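Alpha-Amylase (Thermotoga maritima, PDB 2B5D) is a family 57 glycosyl hydrolase, which joins a domain built round a mainly parallel beta-sheet to a helical C-terminal region. Local coordinates at residues His424-Arg429 with Leu483-Phe488; Val445-Asn450 with Tyr507-Asp512. All coordinates share one frame; numbering follows the deposited sequence.

Contact 1 (His424-Arg429 with Leu483-Phe488); sequences HEMIER and LHIKRF
Met426 reaches from its helix to Phe488 and Ile485 of the facing one, and its side chain makes nearly all of the contact. The CH-pi part lies over one face of the Phe488 ring: CB of Met426 stands 3.9 Å from the ring centroid, while Met426 CG comes to 3.6 Å from Phe488 CD2. The sulfur adds an oblique Met-aromatic contact, with SD of Met426 5.0 Å from the centroid of Phe488. Since Met426 bends at chi3 (62°), its CE turns back to Phe488, 3.8 Å from CB of that residue.

Apolar packing completes the set: Met426 SD lies 3.7 Å from CG1 of Ile485, the two side chains crossing at about a right angle. Phe488 CG is anti to the backbone N (chi1 174°), and the ring is carried back across the gap until its CZ lies 3.4 Å from the carbonyl O of Met426. Arg429 flanks this apolar set and makes a cation-pi contact with Tyr492. The short helical segments run at 40° with axes 11.3 Å apart, and the touching residues are buried: a helix-helix interface of the helical C-terminal region, centred on a methionine laid over a phenylalanine face, with an oblique Met-aromatic component.

Contact 2 (Val445-Asn450 with Tyr507-Asp512); sequences VERVLN and YYEWTD
Arg447 holds Glu509 across the gap between two helices, and its side chain can be followed atom by atom. CB and CG each lie 3.5 Å from OE2 of Glu509, so the aliphatic stem already runs beside the carboxylate. CD follows at 3.7 Å from the same Glu509 OE2. There the chain bends at chi3, bringing the guanidinium side-on to the acid. NE of Arg447 donates to OE2 of Glu509 at 2.8 Å, on its syn lone pair, with the acceptor tilted 18° from the guanidinium plane. At the tip, Arg447 NH2 donates to OE1 of Glu509 at 2.7 Å, nearly straight at 178°. One bond to each oxygen makes a bidentate salt bridge, which should restrict rotation of the carboxylate, although the two planes remain 30° apart. A water also donates to Glu509 OE2, its oxygen 2.8 Å from that atom, so OE2 takes two donors.

The bridge ties helix 443-458 to helix 502-511; Arg447 also packs on Leu505 and Arg506, one turn before Glu509, and Glu509 on Gln451. Helix 473-496 touches both, through Leu495 on Leu449 and Arg487 on Tyr508.

In the fold
Contact 1 is buried and apolar, joining helices 418-436 and 473-496 without a hydrogen bond between its segments; contact 2 lies at the surface and rests on charge, joining helices 443-458 and 502-511. They share no helix, yet their centres are 14 Å apart, and in chain order their segments alternate. The evidence for direct coupling is the salt bridge from Arg487 NH1 to Asp512 OD2 (3.0 Å). Arg487 also packs on Tyr508, and Phe488 on Met452 of helix 443-458; these cross-contacts place the four helices in one helical region. Both contact regions touch the third subunit: Lys486 NZ hydrogen-bonds to the backbone O of His23 of that subunit, and Tyr507 stacks on its Tyr507.

Contact 1 (His424-Arg429 with Leu483-Phe488)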
# COMPACT_ATOMS: atom_id res chain seq x y z
N HIS A 424 -2.09 23.11 -14.90
CA HIS A 424 -1.74 24.00 -15.96
C HIS A 424 -2.71 23.90 -17.15
O HIS A 424 -3.31 24.92 -17.54
CB HIS A 424 -0.32 23.72 -16.41
CG HIS A 424 0.08 24.52 -17.60
ND1 HIS A 424 0.08 24.00 -18.88
CD2 HIS A 424 0.43 25.82 -17.72
CE1 HIS A 424 0.46 24.94 -19.73
NE2 HIS A 424 0.66 26.06 -19.05
N GLU A 425 -2.91 22.68 -17.69
CA GLU A 425 -3.85 22.49 -18.81
C GLU A 425 -5.29 22.80 -18.43
O GLU A 425 -6.04 23.39 -19.21
CB GLU A 425 -3.77 21.06 -19.36
CG GLU A 425 -2.57 20.77 -20.17
CD GLU A 425 -2.48 21.66 -21.39
OE1 GLU A 425 -3.56 22.02 -21.97
OE2 GLU A 425 -1.31 22.01 -21.75
N MET A 426 -5.70 22.39 -17.24
CA MET A 426 -7.10 22.72 -16.85
C MET A 426 -7.40 24.23 -16.79
O MET A 426 -8.51 24.64 -17.11
CB MET A 426 -7.51 22.07 -15.53
CG MET A 426 -7.44 20.54 -15.51
SD MET A 426 -7.19 19.89 -13.84
CE MET A 426 -8.70 20.44 -12.98
N ILE A 427 -6.43 25.04 -16.36
CA ILE A 427 -6.64 26.49 -16.16
C ILE A 427 -6.68 27.11 -17.53
O ILE A 427 -7.60 27.87 -17.81
CB ILE A 427 -5.51 27.19 -15.27
CG1 ILE A 427 -5.48 26.63 -13.84
CG2 ILE A 427 -5.68 28.73 -15.20
CD1 ILE A 427 -4.18 26.84 -13.14
N GLU A 428 -5.66 26.78 -18.35
CA GLU A 428 -5.53 27.20 -19.74
C GLU A 428 -6.78 26.84 -20.55
O GLU A 428 -7.30 27.68 -21.28
CB GLU A 428 -4.25 26.63 -20.41
CG GLU A 428 -2.95 27.29 -19.91
CD GLU A 428 -1.79 27.34 -20.98
OE1 GLU A 428 -0.87 28.20 -20.83
OE2 GLU A 428 -1.80 26.52 -21.95
N ARG A 429 -7.28 25.61 -20.39
CA ARG A 429 -8.48 25.20 -21.11
C ARG A 429 -9.69 25.91 -20.59
O ARG A 429 -10.56 26.27 -21.35
CB ARG A 429 -8.73 23.68 -21.03
CG ARG A 429 -8.18 22.89 -22.19
CD ARG A 429 -7.08 21.93 -21.75
NE ARG A 429 -7.61 20.69 -21.16
CZ ARG A 429 -7.25 19.45 -21.54
NH1 ARG A 429 -7.79 18.40 -20.93
NH2 ARG A 429 -6.35 19.27 -22.50
N LEU A 483 -9.16 12.91 -8.24
CA LEU A 483 -10.59 12.75 -8.45
C LEU A 483 -11.22 14.00 -9.16
O LEU A 483 -11.89 13.87 -10.18
CB LEU A 483 -11.26 12.46 -7.11
CG LEU A 483 -12.78 12.33 -7.06
CD1 LEU A 483 -13.22 11.18 -7.95
CD2 LEU A 483 -13.16 12.06 -5.65
N HIS A 484 -10.96 15.20 -8.65
CA HIS A 484 -11.41 16.42 -9.30
C HIS A 484 -10.74 16.69 -10.64
O HIS A 484 -11.40 17.19 -11.55
CB HIS A 484 -11.31 17.59 -8.32
CG HIS A 484 -12.20 17.41 -7.14
ND1 HIS A 484 -11.71 17.24 -5.85
CD2 HIS A 484 -13.53 17.25 -7.05
CE1 HIS A 484 -12.73 17.06 -5.02
NE2 HIS A 484 -13.84 17.07 -5.72
N ILE A 485 -9.47 16.35 -10.80
CA ILE A 485 -8.89 16.50 -12.09
C ILE A 485 -9.67 15.66 -13.12
O ILE A 485 -10.06 16.17 -14.18
CB ILE A 485 -7.39 16.12 -12.09
CG1 ILE A 485 -6.57 17.22 -11.41
CG2 ILE A 485 -6.87 15.94 -13.53
CD1 ILE A 485 -5.15 16.78 -11.03
N LYS A 486 -9.90 14.38 -12.79
CA LYS A 486 -10.57 13.42 -13.65
C LYS A 486 -11.99 13.85 -13.99
O LYS A 486 -12.39 13.77 -15.14
CB LYS A 486 -10.58 12.03 -13.00
CG LYS A 486 -11.28 10.94 -13.86
CD LYS A 486 -10.26 10.04 -14.63
CE LYS A 486 -10.87 8.70 -15.22
NZ LYS A 486 -11.71 8.92 -16.48
N ARG A 487 -12.75 14.30 -12.98
CA ARG A 487 -14.07 14.81 -13.23
C ARG A 487 -14.05 15.99 -14.23
O ARG A 487 -14.88 16.07 -15.15
CB ARG A 487 -14.74 15.20 -11.90
CG ARG A 487 -15.02 14.00 -11.02
CD ARG A 487 -15.88 14.34 -9.80
NE ARG A 487 -16.22 13.11 -9.06
CZ ARG A 487 -16.46 13.01 -7.75
NH1 ARG A 487 -16.36 14.08 -6.94
NH2 ARG A 487 -16.78 11.82 -7.21
N PHE A 488 -13.06 16.88 -14.08
CA PHE A 488 -12.93 18.02 -14.98
C PHE A 488 -12.65 17.55 -16.41
O PHE A 488 -13.24 18.09 -17.37
CB PHE A 488 -11.84 19.00 -14.49
CG PHE A 488 -11.54 20.15 -15.45
CD1 PHE A 488 -12.01 21.44 -15.17
CD2 PHE A 488 -10.79 19.94 -16.58
CE1 PHE A 488 -11.74 22.51 -16.02
CE2 PHE A 488 -10.51 20.99 -17.46
CZ PHE A 488 -10.99 22.29 -17.17

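Contact 2 (Val445-Asn450 with Tyr507-Asp512)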
# COMPACT_ATOMS: atom_id res chain seq x y z
N VAL A 445 -24.49 23.73 -21.78
CA VAL A 445 -23.09 24.12 -21.89
C VAL A 445 -22.62 24.92 -20.67
O VAL A 445 -21.47 24.79 -20.22
CB VAL A 445 -22.85 24.94 -23.16
CG1 VAL A 445 -21.57 25.72 -23.08
CG2 VAL A 445 -22.82 24.03 -24.38
N GLU A 446 -23.54 25.71 -20.13
CA GLU A 446 -23.31 26.59 -19.02
C GLU A 446 -23.18 25.78 -17.74
O GLU A 446 -22.22 25.98 -16.99
CB GLU A 446 -24.45 27.60 -18.90
CG GLU A 446 -24.01 28.92 -18.24
CD GLU A 446 -25.14 29.64 -17.50
OE1 GLU A 446 -26.22 29.03 -17.33
OE2 GLU A 446 -24.94 30.79 -17.06
N ARG A 447 -24.15 24.90 -17.48
CA ARG A 447 -24.04 23.90 -16.42
C ARG A 447 -22.71 23.10 -16.47
O ARG A 447 -22.08 22.85 -15.43
CB ARG A 447 -25.25 23.00 -16.45
CG ARG A 447 -26.47 23.64 -15.84
CD ARG A 447 -27.72 22.75 -16.03
NE ARG A 447 -27.58 21.45 -15.36
CZ ARG A 447 -28.08 20.30 -15.80
NH1 ARG A 447 -28.76 20.24 -16.93
NH2 ARG A 447 -27.88 19.19 -15.10
N VAL A 448 -22.26 22.78 -17.68
CA VAL A 448 -21.05 22.00 -17.85
C VAL A 448 -19.82 22.83 -17.49
O VAL A 448 -18.89 22.37 -16.78
CB VAL A 448 -20.96 21.43 -19.29
CG1 VAL A 448 -19.58 20.90 -19.65
CG2 VAL A 448 -22.05 20.33 -19.49
N LEU A 449 -19.80 24.05 -17.98
CA LEU A 449 -18.71 24.95 -17.75
C LEU A 449 -18.66 25.35 -16.27
O LEU A 449 -17.58 25.41 -15.68
CB LEU A 449 -18.81 26.14 -18.70
CG LEU A 449 -18.32 25.80 -20.12
CD1 LEU A 449 -18.57 26.97 -21.09
CD2 LEU A 449 -16.84 25.38 -20.18
N ASN A 450 -19.82 25.58 -15.68
CA ASN A 450 -19.91 25.85 -14.26
C ASN A 450 -19.37 24.72 -13.36
O ASN A 450 -18.78 24.98 -12.31
CB ASN A 450 -21.36 26.13 -13.88
CG ASN A 450 -21.85 27.51 -14.27
OD1 ASN A 450 -23.01 27.84 -14.03
ND2 ASN A 450 -20.98 28.32 -14.86
N TYR A 507 -24.61 13.97 -11.77
CA TYR A 507 -24.02 13.23 -10.67
C TYR A 507 -23.01 14.20 -10.03
O TYR A 507 -23.14 14.55 -8.87
CB TYR A 507 -23.40 11.89 -11.12
CG TYR A 507 -22.45 11.36 -10.07
CD1 TYR A 507 -22.90 11.12 -8.78
CD2 TYR A 507 -21.10 11.14 -10.36
CE1 TYR A 507 -22.05 10.70 -7.77
CE2 TYR A 507 -20.23 10.72 -9.35
CZ TYR A 507 -20.71 10.50 -8.06
OH TYR A 507 -19.89 10.06 -7.06
N TYR A 508 -22.06 14.67 -10.84
CA TYR A 508 -21.13 15.74 -10.47
C TYR A 508 -21.75 16.98 -9.81
O TYR A 508 -21.25 17.47 -8.78
CB TYR A 508 -20.36 16.18 -11.71
CG TYR A 508 -19.44 15.14 -12.28
CD1 TYR A 508 -18.75 15.40 -13.44
CD2 TYR A 508 -19.27 13.88 -11.67
CE1 TYR A 508 -17.87 14.49 -13.99
CE2 TYR A 508 -18.38 12.92 -12.23
CZ TYR A 508 -17.70 13.24 -13.40
OH TYR A 508 -16.80 12.37 -14.02
N GLU A 509 -22.86 17.50 -10.37
CA GLU A 509 -23.55 18.64 -9.74
C GLU A 509 -24.00 18.34 -8.32
O GLU A 509 -24.12 19.23 -7.48
CB GLU A 509 -24.74 19.12 -10.57
CG GLU A 509 -24.34 19.89 -11.80
CD GLU A 509 -25.51 20.11 -12.77
OE1 GLU A 509 -26.41 19.24 -12.80
OE2 GLU A 509 -25.53 21.15 -13.51
N TRP A 510 -24.24 17.07 -8.06
CA TRP A 510 -24.82 16.62 -6.79
C TRP A 510 -23.76 16.38 -5.76
O TRP A 510 -23.91 16.76 -4.62
CB TRP A 510 -25.59 15.29 -7.04
CG TRP A 510 -26.08 14.55 -5.84
CD1 TRP A 510 -26.97 14.99 -4.91
CD2 TRP A 510 -25.74 13.20 -5.48
NE1 TRP A 510 -27.21 14.00 -3.98
CE2 TRP A 510 -26.48 12.88 -4.32
CE3 TRP A 510 -24.90 12.21 -6.05
CZ2 TRP A 510 -26.40 11.61 -3.70
CZ3 TRP A 510 -24.80 10.97 -5.43
CH2 TRP A 510 -25.55 10.69 -4.25
N THR A 511 -22.69 15.69 -6.16
CA THR A 511 -21.67 15.34 -5.21
C THR A 511 -20.72 16.53 -4.92
O THR A 511 -20.30 16.76 -3.75
CB THR A 511 -20.90 14.03 -5.60
OG1 THR A 511 -20.04 13.67 -4.51
CG2 THR A 511 -20.08 14.18 -6.85
N ASP A 512 -20.41 17.27 -5.98
CA ASP A 512 -19.56 18.45 -5.91
C ASP A 512 -20.45 19.67 -6.11
O ASP A 512 -20.38 20.29 -7.14
CB ASP A 512 -18.51 18.38 -7.01
CG ASP A 512 -17.49 17.27 -6.78
OD1 ASP A 512 -17.40 16.75 -5.64
OD2 ASP A 512 -16.75 16.95 -7.74
O HOH W 1 -23.47 23.11 -13.50